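Local coordinates for RNA methyltransferase, TrmH family (Porphyromonas gingivalis, PDB 2I6D), which probably binds RNA and transfers methyl groups to it, as a member of the TrmH (SpoU) methyltransferase family, at residues A[121-134]-A[149-162]. Residues are numbered along the deposited sequence; the frame is centred on the assembly and turned at random. Where two conformers were deposited one is given.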
loop_
_atom_site.group_PDB
_atom_site.type_symbol
_atom_site.label_atom_id
_atom_site.label_comp_id
_atom_site.label_asym_id
_atom_site.label_seq_id
_atom_site.Cartn_x
_atom_site.Cartn_y
_atom_site.Cartn_z
ATOM N N LEU A 121 -2.299 0.611 -4.798
ATOM C CA LEU A 121 -1.277 -0.427 -4.626
ATOM C C LEU A 121 -1.304 -1.466 -5.754
ATOM O O LEU A 121 -0.256 -1.914 -6.212
ATOM C CB LEU A 121 -1.396 -1.127 -3.261
ATOM C CG LEU A 121 -1.033 -0.281 -2.032
ATOM C CD1 LEU A 121 -1.313 -1.107 -0.760
ATOM C CD2 LEU A 121 0.449 0.151 -2.091
ATOM N N ARG A 122 -2.505 -1.919 -6.138
ATOM C CA ARG A 122 -2.632 -2.895 -7.227
ATOM C C ARG A 122 -2.166 -2.317 -8.559
ATOM O O ARG A 122 -1.516 -3.015 -9.362
ATOM C CB ARG A 122 -4.070 -3.405 -7.346
ATOM C CG ARG A 122 -4.518 -4.153 -6.099
ATOM C CD ARG A 122 -5.962 -4.644 -6.177
ATOM N NE ARG A 122 -6.218 -5.221 -7.484
ATOM C CZ ARG A 122 -7.381 -5.720 -7.892
ATOM N NH1 ARG A 122 -8.438 -5.750 -7.081
ATOM N NH2 ARG A 122 -7.479 -6.196 -9.122
ATOM N N THR A 123 -2.500 -1.055 -8.807
ATOM C CA THR A 123 -2.029 -0.363 -10.011
ATOM C C THR A 123 -0.505 -0.233 -10.026
ATOM O O THR A 123 0.130 -0.519 -11.032
ATOM C CB THR A 123 -2.659 1.042 -10.117
ATOM O OG1 THR A 123 -4.030 0.897 -10.492
ATOM C CG2 THR A 123 -1.919 1.911 -11.180
ATOM N N ALA A 124 0.071 0.184 -8.898
ATOM C CA ALA A 124 1.526 0.282 -8.744
ATOM C C ALA A 124 2.182 -1.083 -9.040
ATOM O O ALA A 124 3.156 -1.170 -9.778
ATOM C CB ALA A 124 1.869 0.759 -7.312
ATOM N N ASP A 125 1.617 -2.156 -8.504
ATOM C CA ASP A 125 2.148 -3.478 -8.763
ATOM C C ASP A 125 2.039 -3.841 -10.240
ATOM O O ASP A 125 3.016 -4.344 -10.817
ATOM C CB ASP A 125 1.469 -4.540 -7.879
ATOM C CG ASP A 125 2.158 -5.885 -7.942
ATOM O OD1 ASP A 125 3.391 -5.964 -8.139
ATOM O OD2 ASP A 125 1.461 -6.888 -7.788
ATOM N N TRP A 126 0.868 -3.615 -10.836
ATOM C CA TRP A 126 0.636 -3.930 -12.254
ATOM C C TRP A 126 1.721 -3.297 -13.155
ATOM O O TRP A 126 2.235 -3.940 -14.075
ATOM C CB TRP A 126 -0.759 -3.429 -12.699
ATOM C CG TRP A 126 -1.163 -3.945 -14.063
ATOM C CD1 TRP A 126 -0.902 -3.386 -15.293
ATOM C CD2 TRP A 126 -1.879 -5.148 -14.312
ATOM N NE1 TRP A 126 -1.426 -4.177 -16.292
ATOM C CE2 TRP A 126 -2.030 -5.266 -15.716
ATOM C CE3 TRP A 126 -2.420 -6.141 -13.479
ATOM C CZ2 TRP A 126 -2.708 -6.335 -16.302
ATOM C CZ3 TRP A 126 -3.076 -7.211 -14.062
ATOM C CH2 TRP A 126 -3.217 -7.295 -15.465
ATOM N N PHE A 127 2.025 -2.019 -12.906
ATOM C CA PHE A 127 2.955 -1.264 -13.769
ATOM C C PHE A 127 4.420 -1.311 -13.311
ATOM O O PHE A 127 5.326 -0.764 -13.975
ATOM C CB PHE A 127 2.467 0.163 -13.907
ATOM C CG PHE A 127 1.221 0.264 -14.766
ATOM C CD1 PHE A 127 1.293 0.025 -16.145
ATOM C CD2 PHE A 127 -0.018 0.511 -14.180
ATOM C CE1 PHE A 127 0.146 0.071 -16.955
ATOM C CE2 PHE A 127 -1.171 0.601 -14.990
ATOM C CZ PHE A 127 -1.081 0.362 -16.361
ATOM N N GLY A 128 4.656 -1.952 -12.180
ATOM C CA GLY A 128 6.028 -2.225 -11.708
ATOM C C GLY A 128 6.625 -1.069 -10.905
ATOM O O GLY A 128 7.858 -0.930 -10.824
ATOM N N ILE A 129 5.763 -0.229 -10.318
ATOM C CA ILE A 129 6.204 0.776 -9.354
ATOM C C ILE A 129 6.824 0.085 -8.126
ATOM O O ILE A 129 6.236 -0.839 -7.567
ATOM C CB ILE A 129 4.999 1.666 -8.867
ATOM C CG1 ILE A 129 4.402 2.483 -10.031
ATOM C CG2 ILE A 129 5.379 2.518 -7.611
ATOM C CD1 ILE A 129 4.810 3.892 -10.148
ATOM N N ARG A 130 8.023 0.479 -7.727
ATOM C CA ARG A 130 8.677 -0.214 -6.616
ATOM C C ARG A 130 8.446 0.381 -5.252
ATOM O O ARG A 130 8.660 -0.304 -4.227
ATOM C CB ARG A 130 10.180 -0.316 -6.886
ATOM C CG ARG A 130 10.454 -1.282 -8.064
ATOM C CD ARG A 130 11.740 -0.947 -8.733
ATOM N NE ARG A 130 12.884 -1.207 -7.867
ATOM C CZ ARG A 130 14.084 -1.524 -8.323
ATOM N NH1 ARG A 130 14.263 -1.633 -9.633
ATOM N NH2 ARG A 130 15.090 -1.750 -7.485
ATOM N N HIS A 131 8.034 1.651 -5.217
ATOM C CA HIS A 131 7.897 2.361 -3.936
ATOM C C HIS A 131 6.702 3.229 -3.937
ATOM O O HIS A 131 6.458 3.957 -4.906
ATOM C CB HIS A 131 9.140 3.243 -3.620
ATOM C CG HIS A 131 10.371 2.446 -3.370
ATOM N ND1 HIS A 131 10.672 1.923 -2.135
ATOM C CD2 HIS A 131 11.341 2.017 -4.211
ATOM C CE1 HIS A 131 11.795 1.227 -2.218
ATOM N NE2 HIS A 131 12.221 1.270 -3.467
ATOM N N VAL A 132 5.952 3.157 -2.840
ATOM C CA VAL A 132 4.758 4.006 -2.660
ATOM C C VAL A 132 4.909 4.616 -1.272
ATOM O O VAL A 132 4.995 3.906 -0.251
ATOM C CB VAL A 132 3.402 3.228 -2.779
ATOM C CG1 VAL A 132 2.219 4.119 -2.379
ATOM C CG2 VAL A 132 3.191 2.673 -4.209
ATOM N N TRP A 133 4.948 5.940 -1.232
ATOM C CA TRP A 133 5.069 6.628 0.026
ATOM C C TRP A 133 3.715 7.149 0.451
ATOM O O TRP A 133 2.889 7.510 -0.397
ATOM C CB TRP A 133 6.020 7.834 -0.094
ATOM C CG TRP A 133 7.417 7.563 -0.587
ATOM C CD1 TRP A 133 8.082 6.359 -0.661
ATOM C CD2 TRP A 133 8.323 8.559 -0.990
ATOM N NE1 TRP A 133 9.358 6.570 -1.148
ATOM C CE2 TRP A 133 9.523 7.919 -1.363
ATOM C CE3 TRP A 133 8.223 9.954 -1.111
ATOM C CZ2 TRP A 133 10.626 8.628 -1.849
ATOM C CZ3 TRP A 133 9.330 10.669 -1.591
ATOM C CH2 TRP A 133 10.526 9.991 -1.940
ATOM N N LEU A 134 3.486 7.203 1.752
ATOM C CA LEU A 134 2.185 7.603 2.279
ATOM C C LEU A 134 2.329 8.826 3.172
ATOM O O LEU A 134 2.989 8.798 4.227
ATOM C CB LEU A 134 1.532 6.423 3.027
ATOM C CG LEU A 134 1.366 5.309 2.001
ATOM C CD1 LEU A 134 2.034 3.988 2.403
ATOM C CD2 LEU A 134 -0.055 5.150 1.496
ATOM N N ALA A 149 -7.382 -6.274 0.424
ATOM C CA ALA A 149 -7.740 -5.801 -0.917
ATOM C C ALA A 149 -6.504 -5.567 -1.796
ATOM O O ALA A 149 -6.629 -5.025 -2.909
ATOM C CB ALA A 149 -8.556 -4.525 -0.813
ATOM N N SER A 150 -5.331 -5.991 -1.313
ATOM C CA SER A 150 -4.062 -5.655 -1.974
ATOM C C SER A 150 -3.671 -6.543 -3.176
ATOM O O SER A 150 -2.781 -6.170 -3.955
ATOM C CB SER A 150 -2.916 -5.594 -0.926
ATOM O OG SER A 150 -2.614 -6.891 -0.426
HETATM N N MSE A 151 -4.314 -7.701 -3.328
HETATM C CA MSE A 151 -4.025 -8.632 -4.443
HETATM C C MSE A 151 -2.555 -9.069 -4.501
HETATM O O MSE A 151 -2.029 -9.351 -5.582
HETATM C CB MSE A 151 -4.416 -8.021 -5.802
HETATM C CG MSE A 151 -5.691 -8.560 -6.442
HETATM SE SE MSE A 151 -5.527 -9.113 -8.356
HETATM C CE MSE A 151 -3.882 -8.206 -8.911
ATOM N N GLY A 152 -1.895 -9.110 -3.344
ATOM C CA GLY A 152 -0.490 -9.495 -3.280
ATOM C C GLY A 152 0.487 -8.371 -3.550
ATOM O O GLY A 152 1.693 -8.609 -3.619
ATOM N N ALA A 153 -0.016 -7.142 -3.696
ATOM C CA ALA A 153 0.868 -6.038 -4.114
ATOM C C ALA A 153 2.024 -5.770 -3.122
ATOM O O ALA A 153 3.123 -5.318 -3.520
ATOM C CB ALA A 153 0.075 -4.764 -4.364
ATOM N N LEU A 154 1.790 -6.064 -1.847
ATOM C CA LEU A 154 2.811 -5.833 -0.823
ATOM C C LEU A 154 3.998 -6.793 -0.907
ATOM O O LEU A 154 5.020 -6.583 -0.244
ATOM C CB LEU A 154 2.195 -5.843 0.578
ATOM C CG LEU A 154 1.053 -4.826 0.728
ATOM C CD1 LEU A 154 0.229 -5.080 1.983
ATOM C CD2 LEU A 154 1.589 -3.381 0.704
ATOM N N ALA A 155 3.891 -7.817 -1.740
ATOM C CA ALA A 155 5.044 -8.656 -2.038
ATOM C C ALA A 155 6.116 -7.904 -2.822
ATOM O O ALA A 155 7.304 -8.221 -2.712
ATOM C CB ALA A 155 4.612 -9.929 -2.785
ATOM N N ARG A 156 5.713 -6.924 -3.633
ATOM C CA ARG A 156 6.638 -6.303 -4.537
ATOM C C ARG A 156 6.665 -4.792 -4.440
ATOM O O ARG A 156 7.580 -4.179 -4.966
ATOM C CB ARG A 156 6.330 -6.691 -5.967
ATOM C CG ARG A 156 6.825 -8.068 -6.362
ATOM C CD ARG A 156 6.156 -8.478 -7.672
ATOM N NE ARG A 156 4.710 -8.476 -7.498
ATOM C CZ ARG A 156 4.023 -9.505 -7.022
ATOM N NH1 ARG A 156 4.656 -10.629 -6.687
ATOM N NH2 ARG A 156 2.704 -9.409 -6.880
ATOM N N VAL A 157 5.657 -4.200 -3.809
ATOM C CA VAL A 157 5.573 -2.734 -3.683
ATOM C C VAL A 157 5.881 -2.405 -2.219
ATOM O O VAL A 157 5.148 -2.823 -1.294
ATOM C CB VAL A 157 4.185 -2.178 -4.112
ATOM C CG1 VAL A 157 4.148 -0.651 -3.948
ATOM C CG2 VAL A 157 3.843 -2.596 -5.562
ATOM N N GLN A 158 6.999 -1.711 -2.004
ATOM C CA GLN A 158 7.382 -1.311 -0.652
ATOM C C GLN A 158 6.671 -0.018 -0.229
ATOM O O GLN A 158 6.849 1.028 -0.870
ATOM C CB GLN A 158 8.897 -1.110 -0.496
ATOM C CG GLN A 158 9.253 -0.718 0.972
ATOM C CD GLN A 158 10.683 -0.218 1.176
ATOM O OE1 GLN A 158 11.072 0.856 0.686
ATOM N NE2 GLN A 158 11.456 -0.970 1.951
ATOM N N PRO A 159 5.860 -0.080 0.840
ATOM C CA PRO A 159 5.145 1.126 1.227
ATOM C C PRO A 159 5.853 1.870 2.358
ATOM O O PRO A 159 6.364 1.225 3.275
ATOM C CB PRO A 159 3.792 0.586 1.649
ATOM C CG PRO A 159 4.127 -0.796 2.284
ATOM C CD PRO A 159 5.447 -1.264 1.621
ATOM N N THR A 160 5.878 3.201 2.311
ATOM C CA THR A 160 6.662 3.955 3.278
ATOM C C THR A 160 5.832 5.070 3.877
ATOM O O THR A 160 5.611 6.071 3.236
ATOM C CB THR A 160 7.969 4.540 2.653
ATOM O OG1 THR A 160 8.775 3.468 2.137
ATOM C CG2 THR A 160 8.795 5.281 3.724
ATOM N N PRO A 161 5.350 4.884 5.119
ATOM C CA PRO A 161 4.712 6.029 5.789
ATOM C C PRO A 161 5.751 7.126 6.037
ATOM O O PRO A 161 6.828 6.846 6.584
ATOM C CB PRO A 161 4.220 5.430 7.116
ATOM C CG PRO A 161 4.233 3.924 6.887
ATOM C CD PRO A 161 5.330 3.656 5.940
ATOM N N LEU A 162 5.455 8.363 5.656
ATOM C CA LEU A 162 6.432 9.432 5.804
ATOM C C LEU A 162 6.270 10.153 7.125
ATOM O O LEU A 162 5.151 10.310 7.604
ATOM C CB LEU A 162 6.340 10.449 4.663
ATOM C CG LEU A 162 6.548 9.988 3.219
ATOM C CD1 LEU A 162 6.498 11.175 2.287
ATOM C CD2 LEU A 162 7.890 9.307 3.078
HETATM O O HOH W 1 -1.146 -6.881 -7.362
HETATM O O HOH W 2 6.842 -3.452 -7.886
#
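Val-157 wedges between helix 114-127 and strand 131-134. Its CG1 presses on Val-132 CG2 at 3.5 Å, tighter than usual for two methyls, while CG2, anti to the carbonyl carbon, reaches the helix and lies 3.8 Å from Asp-125 CB. Beside it Ala-153 CB packs against the last helical turns, 3.4 Å from Leu-121 O, and Leu-121 CD1 meets a methyl of Leu-154. Toward solvent the contact turns polar. Arg-156 grips Asp-125 side-on, NE to OD1 at 2.9 Å and NH2 to OD2 at 3.0 Å, both bonds nearly straight (174°) and the two flat groups only 18° from coplanar. NH1 of Arg-156 also pairs with Glu-38, and a water links Asp-125 OD2 to the carbonyl of Met-151. Looser still is the exposed selenomethionine Met-151, modelled in two conformers; in one, CG lies over one face of the Arg-122 guanidinium, a doubtful placement. Further along, strands 131-134 and 158-161 run parallel, joined by five backbone bonds from Gln-158 N to Arg-130 O through Leu-162 N to Leu-134 O (2.9 Å). Leu-162 CD2 lies over one face of the Trp-133 indole, offset toward its rim. Helix 144-148 connects these strands in a beta-alpha-beta unit, at one edge of the parallel sheet of the knotted SPOUT methyltransferase fold.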